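Local coordinates for protein luciferase-like enzymeAMP-CoA-ligase (Zophobas atratus, PDB 4W8O) that probably activates carboxylic acid substrates with ATP, as an AMP-CoA-ligase of the adenylate-forming ANL superfamily related to beetle luciferases, at residues Asn391-Ala394 with Glu395-Gly399; Gly21-Leu24 with Phe25-Glu29. All coordinates share one frame; numbering follows the deposited sequence.

Contact 1: Asn391-Ala394 with Glu395-Gly399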
loop_
_atom_site.group_PDB
_atom_site.type_symbol
_atom_site.label_atom_id
_atom_site.label_comp_id
_atom_site.label_asym_id
_atom_site.label_seq_id
_atom_site.Cartn_x
_atom_site.Cartn_y
_atom_site.Cartn_z
ATOM N N ASN A 391 -4.932 -18.196 -11.017
ATOM C CA ASN A 391 -3.848 -18.599 -11.886
ATOM C C ASN A 391 -2.720 -19.277 -11.083
ATOM O O ASN A 391 -2.915 -19.620 -9.911
ATOM C CB ASN A 391 -3.407 -17.388 -12.723
ATOM C CG ASN A 391 -4.340 -17.142 -13.902
ATOM O OD1 ASN A 391 -4.554 -18.031 -14.716
ATOM N ND2 ASN A 391 -4.926 -15.957 -13.971
ATOM N N ASP A 392 -1.564 -19.490 -11.710
ATOM C CA ASP A 392 -0.523 -20.358 -11.161
ATOM C C ASP A 392 0.796 -19.608 -10.985
ATOM O O ASP A 392 1.530 -19.393 -11.947
ATOM C CB ASP A 392 -0.321 -21.554 -12.102
ATOM C CG ASP A 392 0.686 -22.563 -11.579
ATOM O OD1 ASP A 392 1.393 -22.267 -10.598
ATOM O OD2 ASP A 392 0.767 -23.663 -12.160
ATOM N N SER A 393 1.099 -19.251 -9.741
ATOM C CA SER A 393 2.301 -18.499 -9.398
ATOM C C SER A 393 3.520 -19.394 -9.115
ATOM O O SER A 393 4.520 -18.905 -8.596
ATOM C CB SER A 393 2.020 -17.624 -8.169
ATOM O OG SER A 393 1.617 -18.414 -7.053
ATOM N N ALA A 394 3.460 -20.681 -9.469
ATOM C CA ALA A 394 4.547 -21.626 -9.140
ATOM C C ALA A 394 5.934 -21.124 -9.548
ATOM O O ALA A 394 6.893 -21.226 -8.776
ATOM C CB ALA A 394 4.287 -22.989 -9.769
ATOM N N GLU A 395 6.033 -20.575 -10.754
ATOM C CA GLU A 395 7.325 -20.149 -11.295
ATOM C C GLU A 395 7.811 -18.810 -10.764
ATOM O O GLU A 395 8.959 -18.431 -11.027
ATOM C CB GLU A 395 7.301 -20.132 -12.823
ATOM C CG GLU A 395 7.342 -21.524 -13.432
ATOM C CD GLU A 395 7.853 -21.551 -14.864
ATOM O OE1 GLU A 395 8.539 -20.598 -15.304
ATOM O OE2 GLU A 395 7.571 -22.549 -15.555
ATOM N N CYS A 396 6.955 -18.104 -10.022
ATOM C CA CYS A 396 7.370 -16.914 -9.277
ATOM C C CYS A 396 8.344 -17.222 -8.120
ATOM O O CYS A 396 8.985 -16.310 -7.600
ATOM C CB CYS A 396 6.155 -16.202 -8.683
ATOM S SG CYS A 396 4.889 -15.720 -9.875
ATOM N N PHE A 397 8.429 -18.484 -7.700
ATOM C CA PHE A 397 9.268 -18.861 -6.562
ATOM C C PHE A 397 10.309 -19.894 -6.981
ATOM O O PHE A 397 10.007 -20.800 -7.763
ATOM C CB PHE A 397 8.409 -19.423 -5.424
ATOM C CG PHE A 397 7.262 -18.530 -5.038
ATOM C CD1 PHE A 397 7.430 -17.526 -4.098
ATOM C CD2 PHE A 397 6.018 -18.694 -5.619
ATOM C CE1 PHE A 397 6.374 -16.704 -3.742
ATOM C CE2 PHE A 397 4.957 -17.871 -5.270
ATOM C CZ PHE A 397 5.134 -16.874 -4.327
ATOM N N ASP A 398 11.527 -19.759 -6.455
ATOM C CA ASP A 398 12.620 -20.658 -6.830
ATOM C C ASP A 398 12.630 -21.891 -5.922
ATOM O O ASP A 398 11.742 -22.052 -5.081
ATOM C CB ASP A 398 13.970 -19.915 -6.848
ATOM C CG ASP A 398 14.509 -19.587 -5.454
ATOM O OD1 ASP A 398 14.073 -20.185 -4.440
ATOM O OD2 ASP A 398 15.399 -18.714 -5.384
ATOM N N GLY A 399 13.628 -22.751 -6.093
ATOM C CA GLY A 399 13.702 -24.021 -5.364
ATOM C C GLY A 399 13.729 -23.911 -3.850
ATOM O O GLY A 399 13.315 -24.843 -3.156
#

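Contact 2: Gly21-Leu24 with Phe25-Glu29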
loop_
_atom_site.group_PDB
_atom_site.type_symbol
_atom_site.label_atom_id
_atom_site.label_comp_id
_atom_site.label_asym_id
_atom_site.label_seq_id
_atom_site.Cartn_x
_atom_site.Cartn_y
_atom_site.Cartn_z
ATOM N N GLY A 21 -9.355 -7.537 9.354
ATOM C CA GLY A 21 -10.517 -6.869 9.945
ATOM C C GLY A 21 -10.421 -6.662 11.450
ATOM O O GLY A 21 -10.697 -5.573 11.950
ATOM N N GLU A 22 -10.041 -7.711 12.169
ATOM C CA GLU A 22 -9.818 -7.626 13.618
ATOM C C GLU A 22 -8.721 -6.609 13.952
ATOM O O GLU A 22 -8.832 -5.845 14.920
ATOM C CB GLU A 22 -9.445 -9.002 14.189
ATOM C CG GLU A 22 -10.603 -9.993 14.203
ATOM C CD GLU A 22 -10.178 -11.423 14.539
ATOM O OE1 GLU A 22 -9.114 -11.881 14.060
ATOM O OE2 GLU A 22 -10.917 -12.103 15.291
ATOM N N PHE A 23 -7.663 -6.606 13.146
ATOM C CA PHE A 23 -6.608 -5.609 13.273
ATOM C C PHE A 23 -7.181 -4.194 13.217
ATOM O O PHE A 23 -7.028 -3.421 14.152
ATOM C CB PHE A 23 -5.566 -5.798 12.172
ATOM C CG PHE A 23 -4.561 -4.686 12.091
ATOM C CD1 PHE A 23 -3.512 -4.611 13.000
ATOM C CD2 PHE A 23 -4.648 -3.725 11.087
ATOM C CE1 PHE A 23 -2.583 -3.591 12.926
ATOM C CE2 PHE A 23 -3.713 -2.707 11.005
ATOM C CZ PHE A 23 -2.685 -2.637 11.931
ATOM N N LEU A 24 -7.859 -3.871 12.124
ATOM C CA LEU A 24 -8.375 -2.520 11.923
ATOM C C LEU A 24 -9.332 -2.105 13.044
ATOM O O LEU A 24 -9.288 -0.969 13.522
ATOM C CB LEU A 24 -9.079 -2.418 10.571
ATOM C CG LEU A 24 -8.204 -2.597 9.327
ATOM C CD1 LEU A 24 -9.072 -2.801 8.100
ATOM C CD2 LEU A 24 -7.270 -1.414 9.123
ATOM N N PHE A 25 -10.191 -3.041 13.445
ATOM C CA PHE A 25 -11.176 -2.842 14.520
ATOM C C PHE A 25 -10.482 -2.519 15.845
ATOM O O PHE A 25 -10.801 -1.522 16.502
ATOM C CB PHE A 25 -12.028 -4.110 14.668
ATOM C CG PHE A 25 -13.294 -3.922 15.460
ATOM C CD1 PHE A 25 -14.474 -3.548 14.829
ATOM C CD2 PHE A 25 -13.317 -4.162 16.826
ATOM C CE1 PHE A 25 -15.649 -3.384 15.553
ATOM C CE2 PHE A 25 -14.489 -4.015 17.551
ATOM C CZ PHE A 25 -15.658 -3.626 16.916
ATOM N N GLU A 26 -9.518 -3.363 16.216
ATOM C CA GLU A 26 -8.733 -3.168 17.440
ATOM C C GLU A 26 -8.000 -1.825 17.437
ATOM O O GLU A 26 -7.971 -1.133 18.458
ATOM C CB GLU A 26 -7.727 -4.311 17.607
ATOM C CG GLU A 26 -6.784 -4.168 18.795
ATOM C CD GLU A 26 -5.628 -5.164 18.765
ATOM O OE1 GLU A 26 -5.712 -6.183 18.040
ATOM O OE2 GLU A 26 -4.627 -4.921 19.475
ATOM N N CYS A 27 -7.412 -1.463 16.292
ATOM C CA CYS A 27 -6.727 -0.180 16.163
ATOM C C CYS A 27 -7.693 0.976 16.414
ATOM O O CYS A 27 -7.364 1.910 17.134
ATOM C CB CYS A 27 -6.073 -0.043 14.785
ATOM S SG CYS A 27 -4.604 -1.069 14.575
ATOM N N CYS A 28 -8.891 0.896 15.838
ATOM C CA CYS A 28 -9.921 1.910 16.070
ATOM C C CYS A 28 -10.247 2.085 17.560
ATOM O O CYS A 28 -10.329 3.215 18.036
ATOM C CB CYS A 28 -11.202 1.597 15.283
ATOM S SG CYS A 28 -11.123 1.989 13.510
ATOM N N GLU A 29 -10.429 0.981 18.289
ATOM C CA GLU A 29 -10.737 1.044 19.726
ATOM C C GLU A 29 -9.596 1.658 20.517
ATOM O O GLU A 29 -9.809 2.476 21.411
ATOM C CB GLU A 29 -11.040 -0.350 20.288
ATOM C CG GLU A 29 -12.364 -0.906 19.806
ATOM C CD GLU A 29 -12.668 -2.320 20.293
ATOM O OE1 GLU A 29 -11.736 -3.154 20.360
ATOM O OE2 GLU A 29 -13.854 -2.601 20.579
#

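Contact 1: Asn391-Ala394 with Glu395-Gly399
The backbone N-H of C396 reaches back three residues to the carbonyl oxygen of S393, and this bond, N to O 2.9 Å, closes a 3-10 turn in the loop between strands 387-388 and 403-411. It is bent, 141° at the hydrogen, and the donor stands above the carbonyl plane. One residue further on the pattern is repeated more loosely: F397 N points at A394 O across 3.3 Å, a weak bond although nearly straight. An Asx turn leads into the helical turn. There D392 extends its carboxylate forward, CG anti to the backbone N (chi1 -177°), and OD1 accepts the N-H of A394 at 2.8 Å on its anti side, somewhat out of the carboxylate plane. The turn is tied to the next strand by K404, whose ammonium group is hydrogen-bonded to E395 O, while the carboxylate of D398 forms salt bridges with K359 and R378.

Packing centres on S393, the buried residue here, with the side chains of C396 and F397 placed against it. The C396 thiol lies alongside, its SG 3.8 Å from S393 CB. The phenyl ring of F397 is swung back over the turn, because a chi1 of -52° sets CG beside its own backbone N. Its CD2 corner comes obliquely upon S393 O at 3.3 Å, the same oxygen that takes the turn-closing hydrogen bond. A394 O lies near the ring plane at the edge. Y388 of the preceding strand touches both S393 and C396, and M384, M385 and L403 pack against the F397 side chain. Further along the same edge of the ring, the hydroxyl OG of S393 lies in the ring plane, 3.8 Å from F397 CE2.

Contact 2: Gly21-Leu24 with Phe25-Glu29
F23 and C27, one helical turn apart, meet through a sulfur-aromatic contact. The thiol sits over one face of the phenyl ring, SG 3.8 Å from the F23 ring centroid and 20° off the normal, displaced toward the CE1 and CZ rim; SG to F23 CZ is 3.6 Å. F23 turns its CG away from the backbone N (chi1 171°), and C27 directs SG back along the helix beside its own N (chi1 -73°), which brings sulfur and ring together.

Backbone hydrogen bonds link every residue of 21-24 to the one four places on. F25 N to G21 O measures 3.0 Å, and C27 N to F23 O is 2.9 Å and nearly straight.

Apolar partners cover the buried side of the helix: F238 packs on L24, C27 and C28, F15 meets F23 edge-to-face, and Y92 does the same to F25. The carboxylate of E22 is held on both oxygens, OE1 by S19 N and OE2 by a salt bridge to K173. The whole is a regular alpha-helix with i to i+4 bonding, packed against helices 48-64 and 228-239 of the AMP-binding fold.

In the fold
Contact 2 comes first along the chain, on helix 20-30 near the N-terminus, and contact 1 more than 360 residues later, in the loop between strands 387-388 and 403-411. Their centres are 33 Å apart and their nearest atoms about 22 Å, so the two do not touch. The helix packs against helices 48-64 and 228-239, whereas the 3-10 turn lies at the surface. That turn joins an outer strand of the mixed eight-stranded sheet to a strand of the antiparallel five-stranded sheet. One contact thus belongs to the buried helical packing of the adenylate-forming fold, and the other to a connection between two of its sheets.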